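Local coordinates for MdbA protein (Corynebacterium matruchotii ATCC 14266, PDB 6BO0) that probably oxidises thiols to disulfide bonds in exported proteins, as a thiol-disulfide oxidoreductase of the DsbA family with a thioredoxin fold, at residues G25-L30 with K73-T78; D131-A136 with E144-I149; Y13-A18 with Y109-T114. All blocks are in the same frame, centred on the assembly; numbering follows the deposited sequence.

Interaction 1. Residues G25-L30 with K73-T78; sequences GSAVQL and KVNIRT
Val28 and Ile76 face each other as an antiparallel hydrogen-bonded pair: Val28 N donates to Ile76 O at 2.9 Å, and Ile76 N returns a bond to Val28 O. Leu30 and Val74 repeat the pattern two residues on, and the bond from Leu30 N to Val74 O (2.8 Å) is close to straight, 172° at the hydrogen. Between the two lies the non-hydrogen-bonded pair, with Gln29 CA 4.5 Å from Asn75 CA. Beyond these pairs a water carries on the connection, donating to Ser26 O and Ile76 O and accepting from Thr78 N.

Apolar contacts occupy the face of Val28, Leu30, Val74 and Ile76. Beta-branched Val28, Val74 and Ile76 suit a strand; Leu30 CD1 reaches diagonally to Ile76 CG1 at 4.3 Å, and helix 106-118 packs over this face.

The other face is polar. Gln29 and Asn75 lie side by side, pointing the same way with amide planes 32° apart, and a water accepts from Gln29 NE2 and donates to Asn75 OD1. Arg77 extends from CG to NE, and its guanidinium has the methyl of Ala27 over one face, with CB 3.8 Å from CZ; a group this small can lie against the guanidinium, offset toward its rim. In the guanidinium plane another water takes a bond from Arg77 NH1 and one from Ser26 N. Asp42 holds both Arg77 NE and Asn75 ND2, while Asn165 OD1 bonds Arg77 NH1 and Ser26 OG.

The buried charge of Arg77 is probably balanced by Asp42, and bridging waters complete the polar bonding between two neighbouring strands of the sheet.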
ATOM      1  N   GLY A  25       7.199   2.677 -12.222  1.00 20.77           N
ATOM      2  CA  GLY A  25       5.984   2.899 -13.010  1.00 21.09           C
ATOM      3  C   GLY A  25       4.892   3.323 -12.055  1.00 18.39           C
ATOM      4  O   GLY A  25       5.052   4.252 -11.274  1.00 20.10           O
ATOM      5  N   SER A  26       3.792   2.591 -12.044  1.00 16.07           N
ATOM      6  CA  SER A  26       2.703   2.919 -11.136  1.00 14.77           C
ATOM      7  C   SER A  26       2.699   1.998  -9.898  1.00 13.05           C
ATOM      8  O   SER A  26       1.751   2.027  -9.125  1.00 13.25           O
ATOM      9  CB  SER A  26       1.360   2.866 -11.866  1.00 15.08           C
ATOM     10  OG  SER A  26       1.164   1.603 -12.504  1.00 14.85           O
ATOM     11  N   ALA A  27       3.763   1.222  -9.706  1.00 12.91           N
ATOM     12  CA  ALA A  27       3.869   0.315  -8.555  1.00 12.23           C
ATOM     13  C   ALA A  27       4.725   0.884  -7.446  1.00 12.50           C
ATOM     14  O   ALA A  27       5.717   1.570  -7.719  1.00 14.18           O
ATOM     15  CB  ALA A  27       4.514  -0.994  -8.987  1.00 14.16           C
ATOM     16  N   VAL A  28       4.359   0.573  -6.207  1.00 11.61           N
ATOM     17  CA  VAL A  28       5.291   0.622  -5.108  1.00 11.97           C
ATOM     18  C   VAL A  28       5.937  -0.756  -5.030  1.00 12.12           C
ATOM     19  O   VAL A  28       5.261  -1.746  -4.713  1.00 12.94           O
ATOM     20  CB  VAL A  28       4.611   1.024  -3.773  1.00 12.60           C
ATOM     21  CG1 VAL A  28       5.604   0.901  -2.637  1.00 13.86           C
ATOM     22  CG2 VAL A  28       4.019   2.426  -3.839  1.00 13.38           C
ATOM     23  N   GLN A  29       7.223  -0.814  -5.374  1.00 12.86           N
ATOM     24  CA  GLN A  29       7.947  -2.077  -5.466  1.00 14.11           C
ATOM     25  C   GLN A  29       8.668  -2.321  -4.156  1.00 12.97           C
ATOM     26  O   GLN A  29       9.471  -1.492  -3.706  1.00 14.59           O
ATOM     27  CB  GLN A  29       8.959  -1.988  -6.623  1.00 17.04           C
ATOM     28  CG  GLN A  29       9.848  -3.216  -6.826  1.00 21.04           C
ATOM     29  CD  GLN A  29      11.135  -2.883  -7.595  1.00 20.87           C
ATOM     30  OE1 GLN A  29      12.187  -2.583  -7.001  1.00 25.22           O
ATOM     31  NE2 GLN A  29      11.042  -2.863  -8.900  1.00 21.10           N
ATOM     32  N   LEU A  30       8.400  -3.486  -3.584  1.00 13.38           N
ATOM     33  CA  LEU A  30       9.054  -3.956  -2.384  1.00 13.53           C
ATOM     34  C   LEU A  30       9.864  -5.189  -2.741  1.00 14.33           C
ATOM     35  O   LEU A  30       9.329  -6.201  -3.194  1.00 14.51           O
ATOM     36  CB  LEU A  30       8.026  -4.315  -1.305  1.00 13.55           C
ATOM     37  CG  LEU A  30       6.974  -3.226  -1.032  1.00 14.36           C
ATOM     38  CD1 LEU A  30       5.997  -3.743   0.025  1.00 15.27           C
ATOM     39  CD2 LEU A  30       7.614  -1.922  -0.558  1.00 15.25           C
ATOM     40  N   LYS A  73       9.171 -10.226  -5.462  1.00 13.86           N
ATOM     41  CA  LYS A  73       9.178  -8.780  -5.618  0.60 14.79           C
ATOM     42  C   LYS A  73       7.697  -8.422  -5.639  1.00 13.88           C
ATOM     43  O   LYS A  73       6.965  -8.855  -6.532  1.00 14.97           O
ATOM     44  CB  LYS A  73       9.825  -8.392  -6.956  0.60 15.89           C
ATOM     45  CG  LYS A  73       9.674  -6.929  -7.350  0.60 18.47           C
ATOM     46  CD  LYS A  73      10.246  -6.628  -8.720  0.60 21.64           C
ATOM     47  CE  LYS A  73      11.740  -6.398  -8.648  0.60 27.65           C
ATOM     48  NZ  LYS A  73      12.310  -6.097  -9.991  0.60 32.71           N
ATOM     49  N   VAL A  74       7.247  -7.625  -4.662  1.00 12.98           N
ATOM     50  CA  VAL A  74       5.837  -7.257  -4.568  1.00 12.41           C
ATOM     51  C   VAL A  74       5.643  -5.859  -5.131  1.00 12.11           C
ATOM     52  O   VAL A  74       6.328  -4.905  -4.715  1.00 14.35           O
ATOM     53  CB  VAL A  74       5.323  -7.342  -3.118  1.00 12.34           C
ATOM     54  CG1 VAL A  74       3.973  -6.654  -2.957  1.00 14.34           C
ATOM     55  CG2 VAL A  74       5.225  -8.781  -2.652  1.00 14.61           C
ATOM     56  N   ASN A  75       4.716  -5.754  -6.064  1.00 11.98           N
ATOM     57  CA  ASN A  75       4.252  -4.459  -6.571  1.00 11.98           C
ATOM     58  C   ASN A  75       2.897  -4.151  -5.961  1.00 11.27           C
ATOM     59  O   ASN A  75       1.882  -4.762  -6.329  1.00 12.31           O
ATOM     60  CB  ASN A  75       4.111  -4.537  -8.081  1.00 12.88           C
ATOM     61  CG  ASN A  75       5.431  -4.630  -8.799  1.00 12.96           C
ATOM     62  OD1 ASN A  75       6.431  -4.060  -8.389  1.00 15.32           O
ATOM     63  ND2 ASN A  75       5.418  -5.321  -9.931  1.00 14.20           N
ATOM     64  N   ILE A  76       2.864  -3.194  -5.042  1.00 11.26           N
ATOM     65  CA  ILE A  76       1.608  -2.671  -4.517  1.00 10.62           C
ATOM     66  C   ILE A  76       1.090  -1.684  -5.549  1.00 10.86           C
ATOM     67  O   ILE A  76       1.744  -0.679  -5.840  1.00 11.90           O
ATOM     68  CB  ILE A  76       1.789  -2.003  -3.138  1.00 11.10           C
ATOM     69  CG1 ILE A  76       2.373  -2.976  -2.107  1.00 12.65           C
ATOM     70  CG2 ILE A  76       0.466  -1.385  -2.692  1.00 12.10           C
ATOM     71  CD1 ILE A  76       1.513  -4.159  -1.764  1.00 13.43           C
ATOM     72  N   ARG A  77      -0.080  -1.996  -6.098  1.00 10.88           N
ATOM     73  CA  ARG A  77      -0.703  -1.229  -7.168  1.00 10.85           C
ATOM     74  C   ARG A  77      -2.012  -0.629  -6.658  1.00 10.46           C
ATOM     75  O   ARG A  77      -3.076  -1.210  -6.743  1.00 11.37           O
ATOM     76  CB  ARG A  77      -0.895  -2.127  -8.391  1.00 11.13           C
ATOM     77  CG  ARG A  77       0.426  -2.518  -9.021  1.00 11.80           C
ATOM     78  CD  ARG A  77       0.261  -3.213 -10.353  1.00 12.26           C
ATOM     79  NE  ARG A  77       1.542  -3.553 -10.983  1.00 12.92           N
ATOM     80  CZ  ARG A  77       2.323  -2.707 -11.616  1.00 13.34           C
ATOM     81  NH1 ARG A  77       1.967  -1.432 -11.745  1.00 13.72           N
ATOM     82  NH2 ARG A  77       3.461  -3.126 -12.141  1.00 15.45           N
ATOM     83  N   THR A  78      -1.878   0.569  -6.098  1.00 10.60           N
ATOM     84  CA  THR A  78      -2.991   1.234  -5.464  1.00 10.74           C
ATOM     85  C   THR A  78      -3.941   1.813  -6.493  1.00 10.79           C
ATOM     86  O   THR A  78      -3.509   2.332  -7.514  1.00 11.42           O
ATOM     87  CB  THR A  78      -2.493   2.331  -4.522  1.00 11.71           C
ATOM     88  OG1 THR A  78      -1.416   1.822  -3.740  1.00 12.66           O
ATOM     89  CG2 THR A  78      -3.612   2.850  -3.593  1.00 11.88           C
TER
HETATM   90  O   HOH W   1       0.899   1.917  -6.425  1.00 11.73           O
HETATM   91  O   HOH W   2       4.091  -0.076 -13.361  1.00 23.36           O
HETATM   92  O   HOH W   3       8.624  -3.616  -9.969  1.00 23.77           O

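Interaction 2. Residues D131-A136 with E144-I149; sequences DLADMA and ETVKKI
Ala133 and Val146 mark the nearest approach of two almost antiparallel helical segments, whose axes come within 8.3 Å at 163° and whose CA atoms at these two residues are only 4.9 Å apart. Alanine suits so close a pass, because its methyl can lie directly on the opposite backbone: Ala133 CB is 3.4 Å from Val146 O. The reverse contact is made by Val146 CG1, which rests 3.6 Å from Ala133 O. Each helix thus places a methyl against a main-chain carbonyl of the other.

One turn further along helix 143-151, Ile149 divides its two branches between two alanines. Its CG2, anti to the backbone N, reaches the main chain of the partner helix and lies 3.6 Å from Ala133 N. The other branch is extended at chi2 (170°), which sends CD1 on to Ala136 CB at 3.5 Å. Ala133 and Ala136, three residues apart, form a low surface on which the branched isoleucine can spread. Leu132 adds a looser contact, CB to Ile149 CG2, and packs also on Leu116 of helix 106-118. Ala96 and Thr99 of helix 89-103 adjoin Ile149, so other helices of the domain bear on the pair.

Charged side chains of helix 143-151 lie clear of the interface: Lys147 bridges back to Glu144 within its own helix, and Lys148 reaches Asp103. No hydrogen bond joins the segments. The antiparallel helical hairpin, part of the helical region that DsbA-like proteins add to the thioredoxin fold, is held here by apolar contact and close fit, with small residues on one helix receiving beta-branched ones from the other.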
ATOM      1  N   ASP A 131      -4.210  15.346   8.634  1.00 12.10           N
ATOM      2  CA  ASP A 131      -4.386  14.333   9.666  1.00 12.00           C
ATOM      3  C   ASP A 131      -3.546  13.095   9.356  1.00 11.34           C
ATOM      4  O   ASP A 131      -2.919  12.499  10.242  1.00 12.74           O
ATOM      5  CB  ASP A 131      -5.866  13.951   9.804  1.00 13.86           C
ATOM      6  CG  ASP A 131      -6.736  15.141  10.096  1.00 16.24           C
ATOM      7  OD1 ASP A 131      -6.445  15.844  11.085  1.00 23.47           O
ATOM      8  OD2 ASP A 131      -7.667  15.401   9.310  1.00 17.11           O
ATOM      9  N   LEU A 132      -3.560  12.692   8.098  1.00 10.50           N
ATOM     10  CA  LEU A 132      -2.706  11.600   7.638  1.00 10.39           C
ATOM     11  C   LEU A 132      -1.236  11.934   7.819  1.00 10.12           C
ATOM     12  O   LEU A 132      -0.441  11.067   8.176  1.00 11.12           O
ATOM     13  CB  LEU A 132      -3.046  11.260   6.199  1.00 10.46           C
ATOM     14  CG  LEU A 132      -4.432  10.688   6.008  1.00 10.99           C
ATOM     15  CD1 LEU A 132      -4.876  10.788   4.551  1.00 12.58           C
ATOM     16  CD2 LEU A 132      -4.499   9.250   6.464  1.00 15.03           C
ATOM     17  N   ALA A 133      -0.880  13.212   7.637  1.00 10.42           N
ATOM     18  CA  ALA A 133       0.489  13.653   7.890  1.00 10.38           C
ATOM     19  C   ALA A 133       0.861  13.483   9.364  1.00 10.46           C
ATOM     20  O   ALA A 133       1.960  13.024   9.683  1.00 10.91           O
ATOM     21  CB  ALA A 133       0.658  15.100   7.458  1.00 10.88           C
ATOM     22  N   ASP A 134      -0.061  13.842  10.263  1.00 11.27           N
ATOM     23  CA  ASP A 134       0.183  13.666  11.705  1.00 12.17           C
ATOM     24  C   ASP A 134       0.431  12.187  12.022  1.00 11.74           C
ATOM     25  O   ASP A 134       1.297  11.857  12.846  1.00 12.63           O
ATOM     26  CB  ASP A 134      -0.997  14.157  12.539  1.00 13.83           C
ATOM     27  CG  ASP A 134      -1.196  15.646  12.474  1.00 16.47           C
ATOM     28  OD1 ASP A 134      -0.235  16.384  12.183  1.00 17.49           O
ATOM     29  OD2 ASP A 134      -2.339  16.066  12.739  1.00 20.05           O
ATOM     30  N   MET A 135      -0.356  11.307  11.409  1.00 10.87           N
ATOM     31  CA  MET A 135      -0.195   9.862  11.637  1.00 11.34           C
ATOM     32  C   MET A 135       1.172   9.359  11.131  1.00 10.91           C
ATOM     33  O   MET A 135       1.845   8.556  11.771  1.00 12.54           O
ATOM     34  CB  MET A 135      -1.360   9.101  10.975  1.00 12.65           C
ATOM     35  CG  MET A 135      -2.716   9.430  11.591  1.00 14.30           C
ATOM     36  SD  MET A 135      -4.078   8.965  10.513  1.00 22.97           S
ATOM     37  CE  MET A 135      -4.749   7.578  11.369  1.00 32.16           C
ATOM     38  N   ALA A 136       1.561   9.877   9.974  1.00 10.65           N
ATOM     39  CA  ALA A 136       2.857   9.540   9.401  1.00 10.92           C
ATOM     40  C   ALA A 136       3.988   9.962  10.328  1.00 11.62           C
ATOM     41  O   ALA A 136       4.969   9.221  10.515  1.00 12.20           O
ATOM     42  CB  ALA A 136       3.013  10.170   8.012  1.00 11.69           C
ATOM     43  N   GLU A 144      10.201  16.249   6.116  1.00 11.49           N
ATOM     44  CA  GLU A 144       9.799  16.674   4.781  1.00 12.29           C
ATOM     45  C   GLU A 144       8.661  15.806   4.226  1.00 11.35           C
ATOM     46  O   GLU A 144       7.812  16.296   3.468  1.00 11.73           O
ATOM     47  CB  GLU A 144      11.016  16.640   3.855  1.00 14.68           C
ATOM     48  CG  GLU A 144      10.759  17.123   2.448  1.00 17.56           C
ATOM     49  CD  GLU A 144      10.446  18.602   2.302  1.00 19.88           C
ATOM     50  OE1 GLU A 144      10.444  19.386   3.303  1.00 21.73           O
ATOM     51  OE2 GLU A 144      10.157  18.992   1.151  1.00 25.46           O
ATOM     52  N   THR A 145       8.669  14.525   4.589  1.00 11.75           N
ATOM     53  CA  THR A 145       7.587  13.628   4.157  1.00 11.02           C
ATOM     54  C   THR A 145       6.257  14.067   4.753  1.00 10.64           C
ATOM     55  O   THR A 145       5.245  14.110   4.073  1.00 10.69           O
ATOM     56  CB  THR A 145       7.901  12.195   4.542  1.00 11.49           C
ATOM     57  OG1 THR A 145       9.151  11.831   3.951  1.00 12.59           O
ATOM     58  CG2 THR A 145       6.808  11.214   4.148  1.00 12.21           C
ATOM     59  N   VAL A 146       6.276  14.383   6.037  1.00 10.44           N
ATOM     60  CA  VAL A 146       5.092  14.849   6.735  1.00 10.55           C
ATOM     61  C   VAL A 146       4.551  16.110   6.038  1.00 10.63           C
ATOM     62  O   VAL A 146       3.359  16.228   5.787  1.00 10.75           O
ATOM     63  CB  VAL A 146       5.425  15.092   8.226  1.00 11.25           C
ATOM     64  CG1 VAL A 146       4.246  15.722   8.959  1.00 11.66           C
ATOM     65  CG2 VAL A 146       5.804  13.785   8.918  1.00 12.37           C
ATOM     66  N   LYS A 147       5.457  17.057   5.747  1.00 10.70           N
ATOM     67  CA  LYS A 147       5.040  18.272   5.046  1.00 11.48           C
ATOM     68  C   LYS A 147       4.408  17.948   3.681  1.00 11.18           C
ATOM     69  O   LYS A 147       3.373  18.504   3.325  1.00 11.89           O
ATOM     70  CB  LYS A 147       6.242  19.193   4.877  1.00 13.11           C
ATOM     71  CG  LYS A 147       5.916  20.520   4.216  1.00 16.12           C
ATOM     72  CD  LYS A 147       7.160  21.248   3.754  1.00 20.44           C
ATOM     73  CE  LYS A 147       7.964  21.717   4.922  1.00 20.88           C
ATOM     74  NZ  LYS A 147       9.123  22.490   4.417  1.00 25.61           N
ATOM     75  N   LYS A 148       5.055  17.069   2.903  1.00 10.67           N
ATOM     76  CA  LYS A 148       4.554  16.776   1.574  1.00 10.76           C
ATOM     77  C   LYS A 148       3.189  16.104   1.640  1.00 10.93           C
ATOM     78  O   LYS A 148       2.352  16.307   0.755  1.00 11.11           O
ATOM     79  CB  LYS A 148       5.510  15.894   0.815  1.00 11.67           C
ATOM     80  CG  LYS A 148       6.729  16.653   0.305  1.00 13.64           C
ATOM     81  CD  LYS A 148       7.530  15.736  -0.594  1.00 18.35           C
ATOM     82  CE  LYS A 148       8.846  16.320  -0.999  1.00 20.12           C
ATOM     83  NZ  LYS A 148       9.413  15.440  -2.045  1.00 22.95           N
ATOM     84  N   ILE A 149       2.961  15.243   2.646  1.00 10.08           N
ATOM     85  CA  ILE A 149       1.624  14.649   2.801  1.00 10.42           C
ATOM     86  C   ILE A 149       0.586  15.747   3.052  1.00 10.36           C
ATOM     87  O   ILE A 149      -0.442  15.842   2.371  1.00 11.04           O
ATOM     88  CB  ILE A 149       1.593  13.614   3.937  1.00  9.97           C
ATOM     89  CG1 ILE A 149       2.497  12.415   3.606  1.00  9.85           C
ATOM     90  CG2 ILE A 149       0.147  13.152   4.170  1.00 10.28           C
ATOM     91  CD1 ILE A 149       2.714  11.463   4.751  1.00 10.82           C
TER

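Interaction 3. Residues Y13-A18 with Y109-T114; sequences YNETTA and YWNFRT
Asn111 grips the backbone of Glu15 at both ends with its single side-chain amide. Asn111 ND2 donates to Glu15 O at 2.9 Å, meeting it in the carbonyl plane on a lone pair, while Asn111 OD1 accepts from Glu15 N, also at 2.9 Å but in a more bent bond, 147° at the hydrogen. An asparagine suits the place because it carries a donor and an acceptor together, able to serve the C=O and N-H of one residue in an irregular chain. The arrangement pins the loop between helix 9-12 and strand 20-24 onto helix 106-118, one of the helices of the region that accompanies the thioredoxin fold in DsbA-like proteins.

The side chain of Glu15, in one of two deposited conformers, adds a third bond. Trp110 NE1 points at Glu15 OE2, 3.0 Å away and near the plane of the indole, but it meets the oxygen from above the carboxylate, 60° out of its plane; the carboxylate and ring planes stand 72° apart. A water donates to Asn111 OD1 and, in this conformer, to Glu15 OE2, so the amide oxygen receives the water as well as the backbone N-H. Lys64 of helix 51-68 also touches Glu15.

Packing extends the contact along both directions of the loop. Toward its start, Tyr13 O lies 3.2 Å from Asn111 CG, and the phenol lies against helix 106-118, its hydroxyl bonded to Glu119 and its ring edge-to-face with Phe9. Thr114 CG2, anti to its backbone N, reaches that ring at CD1 (3.8 Å). On the far side Thr17 turns its methyl to the base of the tryptophan, where Thr17 CG2 lies 3.7 Å from Trp110 CB.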
ATOM      1  N   TYR A  13       1.909  -0.150  15.378  1.00 17.01           N
ATOM      2  CA  TYR A  13       2.371  -0.302  14.017  1.00 17.52           C
ATOM      3  C   TYR A  13       3.863  -0.015  13.968  1.00 17.99           C
ATOM      4  O   TYR A  13       4.295   1.045  13.536  1.00 19.71           O
ATOM      5  CB  TYR A  13       1.555   0.620  13.101  1.00 17.20           C
ATOM      6  CG  TYR A  13       0.067   0.342  13.224  1.00 16.64           C
ATOM      7  CD1 TYR A  13      -0.482  -0.832  12.739  1.00 18.33           C
ATOM      8  CD2 TYR A  13      -0.777   1.250  13.840  1.00 17.15           C
ATOM      9  CE1 TYR A  13      -1.832  -1.114  12.887  1.00 19.27           C
ATOM     10  CE2 TYR A  13      -2.124   0.987  13.974  1.00 16.54           C
ATOM     11  CZ  TYR A  13      -2.648  -0.197  13.495  1.00 17.52           C
ATOM     12  OH  TYR A  13      -3.994  -0.453  13.644  1.00 20.34           O
ATOM     13  N   ASN A  14       4.636  -0.998  14.432  1.00 18.95           N
ATOM     14  CA  ASN A  14       6.049  -0.801  14.666  1.00 20.96           C
ATOM     15  C   ASN A  14       6.889  -1.995  14.293  1.00 19.88           C
ATOM     16  O   ASN A  14       7.860  -2.328  14.967  1.00 23.69           O
ATOM     17  CB  ASN A  14       6.298  -0.433  16.128  1.00 25.16           C
ATOM     18  CG  ASN A  14       7.663   0.172  16.344  1.00 32.68           C
ATOM     19  OD1 ASN A  14       8.130   1.018  15.567  1.00 40.09           O
ATOM     20  ND2 ASN A  14       8.317  -0.262  17.401  1.00 39.90           N
ATOM     21  N   GLU A  15       6.523  -2.624  13.197  1.00 17.58           N
ATOM     22  CA  GLU A  15       7.310  -3.717  12.673  0.60 18.42           C
ATOM     23  C   GLU A  15       8.596  -3.245  12.047  1.00 19.21           C
ATOM     24  O   GLU A  15       8.688  -2.107  11.577  1.00 21.24           O
ATOM     25  CB  GLU A  15       6.528  -4.428  11.611  0.60 20.50           C
ATOM     26  CG  GLU A  15       5.331  -5.158  12.144  0.60 22.21           C
ATOM     27  CD  GLU A  15       4.707  -5.951  11.037  0.60 26.15           C
ATOM     28  OE1 GLU A  15       5.280  -7.009  10.714  0.60 32.53           O
ATOM     29  OE2 GLU A  15       3.704  -5.469  10.454  0.60 26.65           O
ATOM     30  N   THR A  16       9.601  -4.119  12.080  1.00 21.17           N
ATOM     31  CA  THR A  16      10.840  -3.880  11.384  0.60 21.90           C
ATOM     32  C   THR A  16      10.762  -4.505  10.028  1.00 20.25           C
ATOM     33  O   THR A  16      10.022  -5.486   9.831  1.00 27.14           O
ATOM     34  CB  THR A  16      11.996  -4.547  12.101  0.60 27.12           C
ATOM     35  OG1 THR A  16      11.682  -5.939  12.272  0.60 31.74           O
ATOM     36  CG2 THR A  16      12.226  -3.863  13.441  0.60 25.68           C
ATOM     37  N   THR A  17      11.471  -3.934   9.073  1.00 18.57           N
ATOM     38  CA  THR A  17      11.509  -4.461   7.720  1.00 18.27           C
ATOM     39  C   THR A  17      12.945  -4.646   7.287  1.00 19.83           C
ATOM     40  O   THR A  17      13.869  -3.998   7.814  1.00 23.76           O
ATOM     41  CB  THR A  17      10.797  -3.512   6.742  1.00 18.24           C
ATOM     42  OG1 THR A  17      11.377  -2.214   6.820  1.00 20.40           O
ATOM     43  CG2 THR A  17       9.286  -3.380   7.093  1.00 18.65           C
ATOM     44  N   ALA A  18      13.144  -5.577   6.365  1.00 18.26           N
ATOM     45  CA  ALA A  18      14.463  -5.823   5.742  1.00 18.36           C
ATOM     46  C   ALA A  18      14.240  -5.944   4.243  1.00 18.00           C
ATOM     47  O   ALA A  18      14.553  -6.966   3.629  1.00 19.38           O
ATOM     48  CB  ALA A  18      15.157  -7.061   6.307  1.00 20.84           C
ATOM     49  N   TYR A 109       6.773   3.053   5.452  1.00 11.70           N
ATOM     50  CA  TYR A 109       5.756   2.697   4.469  1.00 11.18           C
ATOM     51  C   TYR A 109       4.951   1.473   4.916  1.00 11.43           C
ATOM     52  O   TYR A 109       3.718   1.473   4.891  1.00 11.30           O
ATOM     53  CB  TYR A 109       6.383   2.446   3.093  1.00 11.94           C
ATOM     54  CG  TYR A 109       5.347   1.936   2.121  1.00 11.22           C
ATOM     55  CD1 TYR A 109       4.374   2.768   1.598  1.00 11.15           C
ATOM     56  CD2 TYR A 109       5.285   0.603   1.787  1.00 13.14           C
ATOM     57  CE1 TYR A 109       3.383   2.290   0.745  1.00 11.11           C
ATOM     58  CE2 TYR A 109       4.290   0.104   0.955  1.00 12.89           C
ATOM     59  CZ  TYR A 109       3.353   0.947   0.432  1.00 11.70           C
ATOM     60  OH  TYR A 109       2.386   0.427  -0.390  1.00 12.80           O
ATOM     61  N   TRP A 110       5.662   0.414   5.288  1.00 11.62           N
ATOM     62  CA  TRP A 110       5.010  -0.826   5.668  1.00 11.99           C
ATOM     63  C   TRP A 110       4.058  -0.623   6.842  1.00 11.70           C
ATOM     64  O   TRP A 110       2.904  -1.074   6.823  1.00 12.64           O
ATOM     65  CB  TRP A 110       6.084  -1.860   6.025  1.00 13.34           C
ATOM     66  CG  TRP A 110       5.529  -3.163   6.427  1.00 14.09           C
ATOM     67  CD1 TRP A 110       5.254  -3.590   7.697  1.00 16.56           C
ATOM     68  CD2 TRP A 110       5.111  -4.209   5.567  1.00 15.63           C
ATOM     69  NE1 TRP A 110       4.705  -4.846   7.681  1.00 18.02           N
ATOM     70  CE2 TRP A 110       4.612  -5.249   6.380  1.00 16.03           C
ATOM     71  CE3 TRP A 110       5.121  -4.384   4.191  1.00 15.98           C
ATOM     72  CZ2 TRP A 110       4.124  -6.426   5.847  1.00 17.99           C
ATOM     73  CZ3 TRP A 110       4.638  -5.566   3.676  1.00 20.55           C
ATOM     74  CH2 TRP A 110       4.155  -6.559   4.499  1.00 18.41           C
ATOM     75  N   ASN A 111       4.547   0.053   7.870  1.00 11.96           N
ATOM     76  CA  ASN A 111       3.722   0.293   9.042  1.00 12.34           C
ATOM     77  C   ASN A 111       2.536   1.224   8.757  1.00 11.75           C
ATOM     78  O   ASN A 111       1.436   1.018   9.277  1.00 11.94           O
ATOM     79  CB  ASN A 111       4.560   0.800  10.213  1.00 14.24           C
ATOM     80  CG  ASN A 111       5.400  -0.287  10.830  1.00 15.12           C
ATOM     81  OD1 ASN A 111       4.883  -1.341  11.169  1.00 15.99           O
ATOM     82  ND2 ASN A 111       6.698  -0.054  10.948  1.00 18.36           N
ATOM     83  N   PHE A 112       2.741   2.225   7.902  1.00 10.82           N
ATOM     84  CA  PHE A 112       1.664   3.137   7.529  1.00 10.58           C
ATOM     85  C   PHE A 112       0.594   2.413   6.718  1.00 10.79           C
ATOM     86  O   PHE A 112      -0.601   2.602   6.954  1.00 10.50           O
ATOM     87  CB  PHE A 112       2.234   4.331   6.778  1.00 10.82           C
ATOM     88  CG  PHE A 112       1.285   5.486   6.639  1.00  9.85           C
ATOM     89  CD1 PHE A 112       1.152   6.406   7.649  1.00 10.77           C
ATOM     90  CD2 PHE A 112       0.544   5.668   5.487  1.00 10.76           C
ATOM     91  CE1 PHE A 112       0.303   7.492   7.524  1.00 11.27           C
ATOM     92  CE2 PHE A 112      -0.279   6.777   5.338  1.00 11.02           C
ATOM     93  CZ  PHE A 112      -0.401   7.670   6.375  1.00 11.27           C
ATOM     94  N   ARG A 113       1.024   1.567   5.786  1.00 10.96           N
ATOM     95  CA  ARG A 113       0.063   0.777   5.006  1.00 11.85           C
ATOM     96  C   ARG A 113      -0.743  -0.138   5.918  1.00 11.82           C
ATOM     97  O   ARG A 113      -1.967  -0.255   5.773  1.00 12.14           O
ATOM     98  CB  ARG A 113       0.779  -0.015   3.912  1.00 12.15           C
ATOM     99  CG  ARG A 113      -0.111  -0.987   3.174  1.00 12.15           C
ATOM    100  CD  ARG A 113       0.583  -1.672   2.023  1.00 11.90           C
ATOM    101  NE  ARG A 113      -0.280  -2.695   1.423  1.00 12.62           N
ATOM    102  CZ  ARG A 113      -0.397  -3.945   1.853  1.00 12.58           C
ATOM    103  NH1 ARG A 113       0.326  -4.394   2.859  1.00 14.20           N
ATOM    104  NH2 ARG A 113      -1.279  -4.749   1.276  1.00 14.05           N
ATOM    105  N   THR A 114      -0.065  -0.812   6.835  1.00 12.33           N
ATOM    106  CA  THR A 114      -0.756  -1.679   7.790  1.00 13.53           C
ATOM    107  C   THR A 114      -1.783  -0.889   8.592  1.00 12.36           C
ATOM    108  O   THR A 114      -2.925  -1.324   8.782  1.00 13.82           O
ATOM    109  CB  THR A 114       0.218  -2.390   8.719  1.00 16.01           C
ATOM    110  OG1 THR A 114       1.091  -3.213   7.940  1.00 20.69           O
ATOM    111  CG2 THR A 114      -0.525  -3.244   9.756  1.00 16.42           C
TER
HETATM  112  O   HOH W   4       2.589  -2.846  11.058  1.00 21.96           O

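In the fold
Along the chain, residues 13-18 come first; both strands of interaction 1 follow before helix 106-118 completes interaction 3, and the hairpin of interaction 2 comes last. Helix 106-118 is the common element. Tyr109 packs on the sheet, its OH 3.5 Å from Ile76 CG2, whereas Phe112 packs on the hairpin, its CE1 3.6 Å from Ala136 N. Interaction 3 lies with its centre about 16 Å from the centre of each of the other two, whose centres are about 21 Å apart and whose nearest atoms are about 11 Å apart. The helix thus joins the sheet to the other helices of the added region, and the N-terminal loop is fastened to the same helix.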